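BluB-like flavoprotein (Clostridium difficile 630, PDB 3EO8) binds flavin mononucleotide and is probably an oxidoreductase of the nitroreductase type. Local coordinates at residues E25-M30 with V50-D55; L105-V110 with A175-E180. All coordinates share one frame; numbering follows the deposited sequence. Where two conformers were deposited one is given.

Contact 1: residues E25-M30 with V50-D55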
ATOM      1  N   GLU A  25      15.081  20.334   3.953  1.00 25.92           N
ATOM      2  CA  GLU A  25      15.046  20.400   2.496  1.00 26.30           C
ATOM      3  C   GLU A  25      15.025  19.001   1.873  1.00 26.03           C
ATOM      4  O   GLU A  25      14.314  18.772   0.900  1.00 26.16           O
ATOM      5  CB  GLU A  25      16.234  21.216   1.941  1.00 26.64           C
ATOM      6  N   ASP A  26      15.793  18.062   2.426  1.00 25.35           N
ATOM      7  CA  ASP A  26      15.832  16.719   1.875  1.00 24.38           C
ATOM      8  C   ASP A  26      14.537  15.975   2.217  1.00 23.94           C
ATOM      9  O   ASP A  26      13.990  15.240   1.406  1.00 23.67           O
ATOM     10  CB  ASP A  26      17.033  15.929   2.416  1.00 24.65           C
ATOM     11  CG  ASP A  26      18.359  16.328   1.774  1.00 26.93           C
ATOM     12  OD1 ASP A  26      18.355  16.968   0.726  1.00 28.78           O
ATOM     13  OD2 ASP A  26      19.408  15.951   2.315  1.00 26.72           O
ATOM     14  N   ILE A  27      14.027  16.207   3.410  1.00 24.22           N
ATOM     15  CA  ILE A  27      12.783  15.554   3.833  1.00 23.81           C
ATOM     16  C   ILE A  27      11.634  16.053   2.957  1.00 25.03           C
ATOM     17  O   ILE A  27      10.731  15.300   2.573  1.00 25.58           O
ATOM     18  CB  ILE A  27      12.454  15.822   5.308  1.00 23.94           C
ATOM     19  CG1 ILE A  27      13.518  15.195   6.227  1.00 22.60           C
ATOM     20  CG2 ILE A  27      11.084  15.215   5.648  1.00 22.40           C
ATOM     21  CD1 ILE A  27      13.484  15.718   7.658  1.00 22.32           C
ATOM     22  N   LEU A  28      11.669  17.339   2.632  1.00 25.34           N
ATOM     23  CA  LEU A  28      10.677  17.893   1.721  1.00 26.40           C
ATOM     24  C   LEU A  28      10.715  17.207   0.348  1.00 26.03           C
ATOM     25  O   LEU A  28       9.652  16.915  -0.232  1.00 25.80           O
ATOM     26  CB  LEU A  28      10.834  19.422   1.592  1.00 25.75           C
ATOM     27  CG  LEU A  28       9.646  20.144   0.973  1.00 28.32           C
ATOM     28  CD1 LEU A  28       8.416  19.920   1.884  1.00 27.48           C
ATOM     29  CD2 LEU A  28       9.932  21.648   0.726  1.00 28.40           C
ATOM     30  N   LYS A  29      11.918  16.936  -0.175  1.00 25.69           N
ATOM     31  CA  LYS A  29      12.045  16.202  -1.436  1.00 25.41           C
ATOM     32  C   LYS A  29      11.409  14.818  -1.322  1.00 25.06           C
ATOM     33  O   LYS A  29      10.756  14.367  -2.257  1.00 25.14           O
ATOM     34  CB  LYS A  29      13.522  16.063  -1.861  1.00 25.82           C
ATOM     35  CG  LYS A  29      14.150  17.352  -2.329  1.00 27.34           C
ATOM     36  CD  LYS A  29      15.660  17.166  -2.547  1.00 27.63           C
ATOM     37  CE  LYS A  29      16.389  18.487  -2.799  1.00 31.06           C
HETATM   38  N   MSE A  30      11.596  14.138  -0.184  1.00 24.81           N
HETATM   39  CA  MSE A  30      10.968  12.817   0.032  1.00 24.19           C
HETATM   40  C   MSE A  30       9.454  12.892  -0.003  1.00 24.80           C
HETATM   41  O   MSE A  30       8.771  12.018  -0.564  1.00 24.29           O
HETATM   42  CB  MSE A  30      11.429  12.201   1.356  1.00 23.70           C
HETATM   43  CG  MSE A  30      12.926  12.023   1.481  1.00 24.57           C
HETATM   44 SE   MSE A  30      13.481  11.611   3.304  0.75 20.97          SE
HETATM   45  CE  MSE A  30      15.281  12.416   3.142  1.00 20.56           C
ATOM     46  N   VAL A  50       6.366  15.704  10.345  1.00 24.31           N
ATOM     47  CA  VAL A  50       7.786  15.486  10.541  1.00 23.95           C
ATOM     48  C   VAL A  50       8.261  15.982  11.907  1.00 23.10           C
ATOM     49  O   VAL A  50       8.132  17.171  12.230  1.00 24.00           O
ATOM     50  CB  VAL A  50       8.563  16.235   9.460  1.00 23.79           C
ATOM     51  CG1 VAL A  50      10.059  16.007   9.656  1.00 26.16           C
ATOM     52  CG2 VAL A  50       8.137  15.747   8.081  1.00 22.72           C
ATOM     53  N   ILE A  51       8.810  15.078  12.716  1.00 23.03           N
ATOM     54  CA  ILE A  51       9.205  15.410  14.068  1.00 23.10           C
ATOM     55  C   ILE A  51      10.677  15.190  14.284  1.00 24.56           C
ATOM     56  O   ILE A  51      11.190  14.115  14.010  1.00 23.64           O
ATOM     57  CB  ILE A  51       8.432  14.543  15.093  1.00 23.10           C
ATOM     58  CG1 ILE A  51       6.949  14.798  14.982  1.00 22.61           C
ATOM     59  CG2 ILE A  51       8.876  14.854  16.531  1.00 22.96           C
ATOM     60  CD1 ILE A  51       6.103  13.699  15.609  1.00 22.51           C
ATOM     61  N   LYS A  52      11.347  16.229  14.794  1.00 25.26           N
ATOM     62  CA  LYS A  52      12.712  16.135  15.284  1.00 25.68           C
ATOM     63  C   LYS A  52      12.801  16.434  16.786  1.00 26.48           C
ATOM     64  O   LYS A  52      13.864  16.242  17.396  1.00 27.47           O
ATOM     65  CB  LYS A  52      13.625  17.090  14.496  1.00 25.80           C
ATOM     66  CG  LYS A  52      13.925  16.645  13.065  1.00 24.48           C
ATOM     67  CD  LYS A  52      14.708  17.722  12.309  1.00 25.55           C
ATOM     68  CE  LYS A  52      14.929  17.388  10.853  1.00 24.42           C
ATOM     69  NZ  LYS A  52      15.790  18.445  10.247  1.00 24.93           N
ATOM     70  N   ARG A  53      11.692  16.865  17.381  1.00 25.84           N
ATOM     71  CA  ARG A  53      11.707  17.274  18.787  0.50 26.53           C
ATOM     72  C   ARG A  53      11.818  16.036  19.676  1.00 25.81           C
ATOM     73  O   ARG A  53      10.932  15.202  19.711  1.00 26.47           O
ATOM     74  CB  ARG A  53      10.448  18.089  19.125  0.50 26.56           C
ATOM     75  CG  ARG A  53      10.572  18.899  20.401  0.50 27.46           C
ATOM     76  CD  ARG A  53       9.212  19.332  20.944  0.50 26.94           C
ATOM     77  NE  ARG A  53       8.528  20.283  20.075  0.50 26.62           N
ATOM     78  CZ  ARG A  53       7.210  20.463  20.020  0.50 24.93           C
ATOM     79  NH1 ARG A  53       6.381  19.725  20.751  0.50 25.20           N
ATOM     80  NH2 ARG A  53       6.712  21.370  19.202  0.50 26.36           N
ATOM     81  N   ARG A  54      12.936  15.919  20.399  1.00 26.42           N
ATOM     82  CA  ARG A  54      13.221  14.685  21.164  1.00 26.20           C
ATOM     83  C   ARG A  54      12.153  14.401  22.190  1.00 25.74           C
ATOM     84  O   ARG A  54      11.739  13.251  22.347  1.00 27.04           O
ATOM     85  CB  ARG A  54      14.553  14.707  21.913  1.00 26.85           C
ATOM     86  CG  ARG A  54      15.801  14.785  21.082  1.00 28.60           C
ATOM     87  CD  ARG A  54      15.932  13.639  20.081  1.00 31.16           C
ATOM     88  NE  ARG A  54      15.592  12.311  20.574  1.00 30.16           N
ATOM     89  CZ  ARG A  54      15.702  11.207  19.827  1.00 31.88           C
ATOM     90  NH1 ARG A  54      16.175  11.281  18.579  1.00 30.28           N
ATOM     91  NH2 ARG A  54      15.327  10.020  20.326  1.00 30.47           N
ATOM     92  N   ASP A  55      11.685  15.433  22.888  1.00 25.73           N
ATOM     93  CA  ASP A  55      10.767  15.164  23.979  1.00 26.24           C
ATOM     94  C   ASP A  55       9.441  14.636  23.471  1.00 24.98           C
ATOM     95  O   ASP A  55       8.778  13.899  24.181  1.00 24.79           O
ATOM     96  CB  ASP A  55      10.548  16.378  24.872  1.00 27.20           C
ATOM     97  CG  ASP A  55       9.629  17.376  24.249  1.00 32.72           C
ATOM     98  OD1 ASP A  55      10.104  18.104  23.353  1.00 34.26           O
ATOM     99  OD2 ASP A  55       8.426  17.394  24.631  1.00 39.66           O
TER
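One face of the nitroreductase sheet, at strand 47-51, the outermost of this chain's sheet on that side, is met by helix 24-35 through Ile27, whose two branches reach Val50 and Lys52. Ile27 CG2 touches Val50 CG2 at 3.9 Å, and the two branched side chains cross obliquely, methyl against methyl. The other branch ends in CD1, which lies 4.0 Å from Val50 CG1, so each methyl of the valine has its own partner on the isoleucine. With CG2 of Ile27 anti to the backbone N and CG1 anti to the carbonyl carbon (chi1 -65°), the helix presents both branches to the strand at once. The backbones stay well apart, Ile27 CA being 8.4 Å from Val50 CA, and no hydrogen bond joins the segments: side chains alone make this helix-on-sheet packing. At the α/β core's dimer-facing border, Val50 also pairs in parallel with a strand of the second subunit, and Phe217 of that subunit packs on both Ile27 and Val50. Just past the strand end, Lys52 comes tip to tip with Ile27, its CE 3.9 Å from Ile27 CD1. Beyond CG the lysine chain is extended, which carries the apolar methylenes to the isoleucine while NZ goes on to the start of the helix, hydrogen-bonded to the carbonyl oxygen of Val22 just before it and in a salt bridge with Asp24, its first residue.

Contact 2: residues L105-V110 with A175-E180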
ATOM      1  N   LEU A 105       5.278  10.809  11.237  1.00 23.48           N
ATOM      2  CA  LEU A 105       4.008  10.170  11.431  1.00 23.80           C
ATOM      3  C   LEU A 105       3.259  10.352  10.149  1.00 24.46           C
ATOM      4  O   LEU A 105       3.076  11.500   9.683  1.00 25.28           O
ATOM      5  CB  LEU A 105       3.226  10.807  12.576  1.00 23.37           C
ATOM      6  CG  LEU A 105       3.933  10.865  13.924  1.00 24.35           C
ATOM      7  CD1 LEU A 105       3.013  11.552  14.906  1.00 24.00           C
ATOM      8  CD2 LEU A 105       4.337   9.516  14.397  1.00 24.10           C
ATOM      9  N   VAL A 106       2.848   9.239   9.561  1.00 24.73           N
ATOM     10  CA  VAL A 106       2.144   9.283   8.304  1.00 24.49           C
ATOM     11  C   VAL A 106       0.681   9.080   8.609  1.00 24.33           C
ATOM     12  O   VAL A 106       0.247   7.965   8.977  1.00 23.93           O
ATOM     13  CB  VAL A 106       2.637   8.235   7.305  1.00 24.56           C
ATOM     14  CG1 VAL A 106       2.059   8.570   5.990  1.00 27.04           C
ATOM     15  CG2 VAL A 106       4.191   8.265   7.207  1.00 26.46           C
ATOM     16  N   PHE A 107      -0.068  10.177   8.492  1.00 24.18           N
ATOM     17  CA  PHE A 107      -1.520  10.159   8.673  1.00 23.44           C
ATOM     18  C   PHE A 107      -2.191   9.813   7.351  1.00 23.30           C
ATOM     19  O   PHE A 107      -1.653  10.057   6.284  1.00 23.14           O
ATOM     20  CB  PHE A 107      -2.047  11.509   9.180  1.00 23.60           C
ATOM     21  CG  PHE A 107      -1.890  11.698  10.665  1.00 23.46           C
ATOM     22  CD1 PHE A 107      -0.643  11.956  11.219  1.00 23.10           C
ATOM     23  CD2 PHE A 107      -2.978  11.584  11.509  1.00 22.88           C
ATOM     24  CE1 PHE A 107      -0.493  12.135  12.598  1.00 23.83           C
ATOM     25  CE2 PHE A 107      -2.846  11.724  12.877  1.00 24.69           C
ATOM     26  CZ  PHE A 107      -1.600  12.011  13.437  1.00 24.92           C
ATOM     27  N   THR A 108      -3.381   9.245   7.441  1.00 22.93           N
ATOM     28  CA  THR A 108      -4.112   8.800   6.271  1.00 23.68           C
ATOM     29  C   THR A 108      -5.612   8.919   6.605  1.00 23.81           C
ATOM     30  O   THR A 108      -5.982   9.321   7.706  1.00 23.96           O
ATOM     31  CB  THR A 108      -3.693   7.361   5.868  1.00 24.13           C
ATOM     32  OG1 THR A 108      -4.257   7.021   4.594  1.00 24.49           O
ATOM     33  CG2 THR A 108      -4.120   6.323   6.938  1.00 24.07           C
ATOM     34  N   LYS A 109      -6.457   8.664   5.629  1.00 23.65           N
ATOM     35  CA  LYS A 109      -7.882   8.655   5.807  1.00 24.67           C
ATOM     36  C   LYS A 109      -8.525   7.545   4.964  1.00 25.85           C
ATOM     37  O   LYS A 109      -7.911   7.021   4.014  1.00 25.51           O
ATOM     38  CB  LYS A 109      -8.472  10.023   5.471  1.00 24.71           C
ATOM     39  CG  LYS A 109      -8.348  10.453   4.009  1.00 25.59           C
ATOM     40  CD  LYS A 109      -9.126  11.736   3.714  1.00 26.00           C
ATOM     41  CE  LYS A 109      -8.770  12.227   2.296  1.00 28.63           C
ATOM     42  NZ  LYS A 109      -9.695  13.246   1.712  1.00 27.96           N
ATOM     43  N   VAL A 110      -9.748   7.166   5.328  1.00 26.47           N
ATOM     44  CA  VAL A 110     -10.427   6.072   4.647  1.00 27.67           C
ATOM     45  C   VAL A 110     -10.761   6.464   3.216  1.00 27.91           C
ATOM     46  O   VAL A 110     -11.132   7.603   2.951  1.00 29.59           O
ATOM     47  CB  VAL A 110     -11.732   5.646   5.389  1.00 27.90           C
ATOM     48  CG1 VAL A 110     -12.537   4.677   4.534  1.00 30.56           C
ATOM     49  CG2 VAL A 110     -11.413   5.032   6.720  1.00 30.12           C
ATOM     50  N   ALA A 175      -3.382  11.692  20.332  1.00 24.05           N
ATOM     51  CA  ALA A 175      -3.688  12.570  21.462  1.00 23.43           C
ATOM     52  C   ALA A 175      -2.455  13.310  21.977  1.00 23.04           C
ATOM     53  O   ALA A 175      -2.521  14.498  22.276  1.00 23.92           O
ATOM     54  CB  ALA A 175      -4.310  11.759  22.582  1.00 22.48           C
ATOM     55  N   VAL A 176      -1.335  12.606  22.111  1.00 24.12           N
ATOM     56  CA  VAL A 176      -0.067  13.253  22.486  1.00 24.33           C
ATOM     57  C   VAL A 176       0.345  14.303  21.467  1.00 23.52           C
ATOM     58  O   VAL A 176       0.704  15.423  21.836  1.00 22.54           O
ATOM     59  CB  VAL A 176       1.089  12.232  22.618  1.00 24.94           C
ATOM     60  CG1 VAL A 176       2.440  12.954  22.784  1.00 28.12           C
ATOM     61  CG2 VAL A 176       0.793  11.282  23.771  1.00 27.94           C
ATOM     62  N   LEU A 177       0.315  13.949  20.186  1.00 22.87           N
ATOM     63  CA  LEU A 177       0.718  14.892  19.147  1.00 23.39           C
ATOM     64  C   LEU A 177      -0.117  16.153  19.225  1.00 23.41           C
ATOM     65  O   LEU A 177       0.413  17.268  19.150  1.00 23.36           O
ATOM     66  CB  LEU A 177       0.541  14.257  17.763  1.00 23.17           C
ATOM     67  CG  LEU A 177       0.911  15.123  16.579  1.00 23.67           C
ATOM     68  CD1 LEU A 177       2.416  15.474  16.617  1.00 22.53           C
ATOM     69  CD2 LEU A 177       0.537  14.406  15.280  1.00 23.38           C
ATOM     70  N   GLU A 178      -1.424  15.963  19.354  1.00 23.79           N
ATOM     71  CA  GLU A 178      -2.375  17.092  19.422  1.00 23.34           C
ATOM     72  C   GLU A 178      -2.105  17.969  20.652  1.00 22.80           C
ATOM     73  O   GLU A 178      -2.016  19.188  20.544  1.00 22.17           O
ATOM     74  CB  GLU A 178      -3.797  16.560  19.470  1.00 23.72           C
ATOM     75  CG  GLU A 178      -4.887  17.599  19.427  1.00 22.55           C
ATOM     76  CD  GLU A 178      -6.259  16.951  19.326  1.00 24.54           C
ATOM     77  OE1 GLU A 178      -6.537  16.239  18.305  1.00 27.88           O
ATOM     78  OE2 GLU A 178      -7.045  17.120  20.272  1.00 25.93           O
ATOM     79  N   ALA A 179      -1.931  17.324  21.800  1.00 22.28           N
ATOM     80  CA  ALA A 179      -1.727  18.036  23.055  1.00 22.10           C
ATOM     81  C   ALA A 179      -0.428  18.861  23.066  1.00 21.58           C
ATOM     82  O   ALA A 179      -0.375  19.927  23.701  1.00 21.22           O
ATOM     83  CB  ALA A 179      -1.761  17.074  24.218  1.00 21.22           C
ATOM     84  N   GLU A 180       0.595  18.365  22.373  1.00 22.56           N
ATOM     85  CA  GLU A 180       1.939  18.935  22.417  1.00 23.45           C
ATOM     86  C   GLU A 180       2.291  19.892  21.265  1.00 23.81           C
ATOM     87  O   GLU A 180       3.294  20.607  21.350  1.00 24.07           O
ATOM     88  CB  GLU A 180       2.983  17.808  22.414  1.00 24.11           C
ATOM     89  CG  GLU A 180       2.947  16.894  23.600  1.00 25.69           C
ATOM     90  CD  GLU A 180       3.307  17.578  24.911  1.00 28.30           C
ATOM     91  OE1 GLU A 180       4.170  18.476  24.939  1.00 29.11           O
ATOM     92  OE2 GLU A 180       2.714  17.184  25.926  1.00 31.49           O
TER
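Leu105 and Leu177 have the nearest CA atoms across the two segments, 9.6 Å apart, a separation that only side chains bridge, since no hydrogen bond crosses between strand segment 105-110 and helix segment 175-180. From the helix a single residue, Leu177, does the work, and its CD2 methyl makes the close contacts. That methyl sits 3.8 Å from Leu105 CD1, where the two leucines meet tip to tip. It also lies 3.7 Å from Phe107 CE1 and 3.7 Å from Phe107 CZ, so it rests against one bond of the ring; the approach to the ring is oblique. Leu177 CG stands anti to the backbone N (chi1 180°), which extends the side chain from the helix and brings CD2 to both strand residues together. On the strand, Leu105 and Phe107 are two positions apart and point their CB atoms toward the helix, the alternation expected of an extended chain. Both have CG anti to the carbonyl carbon, and from neighbouring places on this sheet face the isobutyl group and the phenyl ring converge on one methyl. All three side chains are buried, making a small apolar junction in the nitroreductase core. Phe183, which follows the helix, touches Leu177 and meets the ring of Phe107 with the planes at about 50°, giving Leu177 a second aromatic neighbour. Strand 102-108 runs between antiparallel strands 47-51 and 189-197; Val106, of the intervening position, packs on helix 137-155, whereas Leu105 and Phe107 face helix 170-181, whose Val176 in turn packs on helix 54-75.

How the contacts relate
Both segments of contact 1 precede those of contact 2 in the sequence, and the two centres lie 15 Å apart. The contacts share one antiparallel sheet, in which strands 47-51 and 102-108 are neighbours. Direct links join them: Ile51 CD1 packs against Leu105 CD1 at 3.8 Å, and Arg53 NH1 probably donates a hydrogen bond to Glu180 O, 3.3 Å away. Ile51, between Val50 and Lys52, thus belongs to the apolar layer of contact 2, while its two neighbours serve contact 1. Because Val50 and Ile51 alternate along the strand, helices 24-35 and 170-181 pack on opposite faces of the sheet; contact 1 adjoins the second subunit, whereas no other chain of the assembly touches contact 2.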